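PDB 4H7L: cupin 2 conserved barrel domain protein from Planctomyces limnophilus, which is of unknown function but binds a copper(II) ion in a cupin barrel and forms two-chain assemblies. Local coordinates for residues T52-A57 against G108-I113. Numbering follows the deposited sequence.
Sequences TQITKA and GEATII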
ATOM      1  N   THR B  52      -9.681  -1.621   3.304  1.00 49.97           N
ATOM      2  CA  THR B  52     -10.398  -2.279   4.386  1.00 51.86           C
ATOM      3  C   THR B  52     -11.054  -1.305   5.350  1.00 55.81           C
ATOM      4  O   THR B  52     -10.421  -0.371   5.840  1.00 53.53           O
ATOM      5  CB  THR B  52      -9.450  -3.191   5.188  1.00 56.17           C
ATOM      6  OG1 THR B  52      -8.924  -4.213   4.333  1.00 57.22           O
ATOM      7  CG2 THR B  52     -10.178  -3.836   6.355  1.00 59.11           C
ATOM      8  N   GLN B  53     -12.330  -1.548   5.627  1.00 61.64           N
ATOM      9  CA  GLN B  53     -13.086  -0.757   6.585  1.00 66.40           C
ATOM     10  C   GLN B  53     -13.148  -1.474   7.927  1.00 66.16           C
ATOM     11  O   GLN B  53     -13.735  -2.551   8.036  1.00 70.06           O
ATOM     12  CB  GLN B  53     -14.509  -0.523   6.069  1.00 72.66           C
ATOM     13  CG  GLN B  53     -14.579   0.212   4.741  1.00 75.68           C
ATOM     14  CD  GLN B  53     -14.174   1.662   4.868  1.00 80.94           C
ATOM     15  OE1 GLN B  53     -13.743   2.105   5.933  1.00 82.92           O
ATOM     16  NE2 GLN B  53     -14.315   2.416   3.784  1.00 81.28           N
ATOM     17  N   ILE B  54     -12.541  -0.877   8.949  1.00 60.44           N
ATOM     18  CA  ILE B  54     -12.627  -1.407  10.304  1.00 60.01           C
ATOM     19  C   ILE B  54     -13.886  -0.857  10.960  1.00 60.62           C
ATOM     20  O   ILE B  54     -13.959   0.332  11.275  1.00 62.35           O
ATOM     21  CB  ILE B  54     -11.418  -1.005  11.170  1.00 60.84           C
ATOM     22  CG1 ILE B  54     -10.111  -1.103  10.375  1.00 56.96           C
ATOM     23  CG2 ILE B  54     -11.360  -1.870  12.425  1.00 58.68           C
ATOM     24  CD1 ILE B  54      -9.795  -2.489   9.873  1.00 58.69           C
ATOM     25  N   THR B  55     -14.876  -1.719  11.154  1.00 66.12           N
ATOM     26  CA  THR B  55     -16.161  -1.297  11.704  1.00 68.87           C
ATOM     27  C   THR B  55     -16.474  -1.948  13.049  1.00 68.93           C
ATOM     28  O   THR B  55     -17.296  -1.438  13.812  1.00 71.00           O
ATOM     29  CB  THR B  55     -17.305  -1.621  10.728  1.00 71.95           C
ATOM     30  OG1 THR B  55     -17.193  -2.984  10.295  1.00 71.82           O
ATOM     31  CG2 THR B  55     -17.253  -0.701   9.516  1.00 70.81           C
ATOM     32  N   LYS B  56     -15.820  -3.068  13.342  1.00 73.54           N
ATOM     33  CA  LYS B  56     -16.103  -3.814  14.561  1.00 77.68           C
ATOM     34  C   LYS B  56     -14.824  -4.354  15.199  1.00 74.57           C
ATOM     35  O   LYS B  56     -13.794  -4.489  14.540  1.00 74.74           O
ATOM     36  CB  LYS B  56     -17.090  -4.951  14.266  1.00 82.53           C
ATOM     37  CG  LYS B  56     -16.682  -5.879  13.125  1.00 80.91           C
ATOM     38  CD  LYS B  56     -17.901  -6.567  12.506  1.00 80.86           C
ATOM     39  CE  LYS B  56     -17.497  -7.685  11.551  1.00 79.29           C
ATOM     40  NZ  LYS B  56     -18.559  -7.993  10.552  1.00 77.83           N
ATOM     41  N   ALA B  57     -14.901  -4.653  16.491  1.00 75.37           N
ATOM     42  CA  ALA B  57     -13.763  -5.177  17.233  1.00 73.01           C
ATOM     43  C   ALA B  57     -13.461  -6.604  16.789  1.00 71.20           C
ATOM     44  O   ALA B  57     -14.359  -7.340  16.386  1.00 76.47           O
ATOM     45  CB  ALA B  57     -14.045  -5.133  18.726  1.00 73.88           C
ATOM     46  N   GLY B 108     -11.288   0.445  17.559  1.00 51.02           N
ATOM     47  CA  GLY B 108     -12.003   1.624  17.101  1.00 50.74           C
ATOM     48  C   GLY B 108     -12.115   1.608  15.590  1.00 54.01           C
ATOM     49  O   GLY B 108     -11.508   0.765  14.931  1.00 55.72           O
ATOM     50  N   GLU B 109     -12.879   2.540  15.031  1.00 66.22           N
ATOM     51  CA  GLU B 109     -13.129   2.543  13.595  1.00 68.02           C
ATOM     52  C   GLU B 109     -11.969   3.157  12.817  1.00 68.76           C
ATOM     53  O   GLU B 109     -11.252   4.019  13.322  1.00 71.91           O
ATOM     54  CB  GLU B 109     -14.426   3.283  13.280  1.00 71.29           C
ATOM     55  CG  GLU B 109     -15.658   2.630  13.889  1.00 77.79           C
ATOM     56  CD  GLU B 109     -16.912   2.839  13.055  1.00 86.00           C
ATOM     57  OE1 GLU B 109     -16.788   3.013  11.824  1.00 90.45           O
ATOM     58  OE2 GLU B 109     -18.020   2.828  13.631  1.00 83.38           O
ATOM     59  N   ALA B 110     -11.794   2.705  11.580  1.00 64.44           N
ATOM     60  CA  ALA B 110     -10.699   3.175  10.741  1.00 61.72           C
ATOM     61  C   ALA B 110     -10.837   2.676   9.305  1.00 59.58           C
ATOM     62  O   ALA B 110     -11.541   1.704   9.035  1.00 61.21           O
ATOM     63  CB  ALA B 110      -9.367   2.723  11.321  1.00 61.85           C
ATOM     64  N   THR B 111     -10.161   3.360   8.387  1.00 57.49           N
ATOM     65  CA  THR B 111     -10.061   2.920   7.003  1.00 57.14           C
ATOM     66  C   THR B 111      -8.585   2.776   6.650  1.00 55.36           C
ATOM     67  O   THR B 111      -7.799   3.697   6.864  1.00 55.38           O
ATOM     68  CB  THR B 111     -10.702   3.928   6.038  1.00 62.00           C
ATOM     69  OG1 THR B 111     -12.045   4.210   6.453  1.00 66.50           O
ATOM     70  CG2 THR B 111     -10.709   3.377   4.618  1.00 62.41           C
ATOM     71  N   ILE B 112      -8.203   1.627   6.108  1.00 47.06           N
ATOM     72  CA  ILE B 112      -6.801   1.385   5.819  1.00 47.04           C
ATOM     73  C   ILE B 112      -6.572   0.761   4.451  1.00 45.62           C
ATOM     74  O   ILE B 112      -7.476   0.176   3.857  1.00 45.05           O
ATOM     75  CB  ILE B 112      -6.167   0.463   6.874  1.00 47.38           C
ATOM     76  CG1 ILE B 112      -6.785  -0.935   6.809  1.00 51.97           C
ATOM     77  CG2 ILE B 112      -6.343   1.049   8.264  1.00 49.05           C
ATOM     78  CD1 ILE B 112      -5.832  -2.029   7.221  1.00 60.69           C
ATOM     79  N   ILE B 113      -5.351   0.927   3.951  1.00 44.52           N
ATOM     80  CA  ILE B 113      -4.851   0.128   2.849  1.00 41.94           C
ATOM     81  C   ILE B 113      -3.973  -0.949   3.460  1.00 41.61           C
ATOM     82  O   ILE B 113      -2.942  -0.645   4.047  1.00 48.37           O
ATOM     83  CB  ILE B 113      -3.968   0.942   1.890  1.00 40.44           C
ATOM     84  CG1 ILE B 113      -4.742   2.112   1.280  1.00 43.72           C
ATOM     85  CG2 ILE B 113      -3.413   0.037   0.797  1.00 45.07           C
ATOM     86  CD1 ILE B 113      -5.806   1.702   0.309  1.00 54.55           C
TER
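T52 and I112 form a hydrogen-bonded antiparallel pair between strands 48-54 and 110-117 of the cupin barrel, T52 N donating almost straight to I112 O (2.9 Å, 178°) and I112 N returning a bond to T52 O. CB of T52 meets CG1 of I112 at 3.8 Å; the I112 side chain also packs on I106 and lies about 8 Å from the bound copper. On the other face of the sheet Q53 and T111 form a non-hydrogen-bonded antiparallel pair, and their side chains run side by side. The Q53 chain bends at chi2 (-70°), bringing CD alongside T111; OE1 lies 2.8 Å from T111 OG1. D74 OD2 also lies within hydrogen-bonding reach of that hydroxyl. An alanine at Q53 would probably cost T111 OG1 its amide neighbour and uncover the T111 methyl, CG2, that the amide flanks. I54 returns to the face of T52, its N bonded to A110 O at 2.8 Å and its O receiving A110 N. Its CG1 lies 4.0 Å from A110 CB, while CG2 rests 3.6 Å from G108 O. Where strand 48-54 ends, E109 CA makes a CA-H...O contact with I54 O at 3.3 Å.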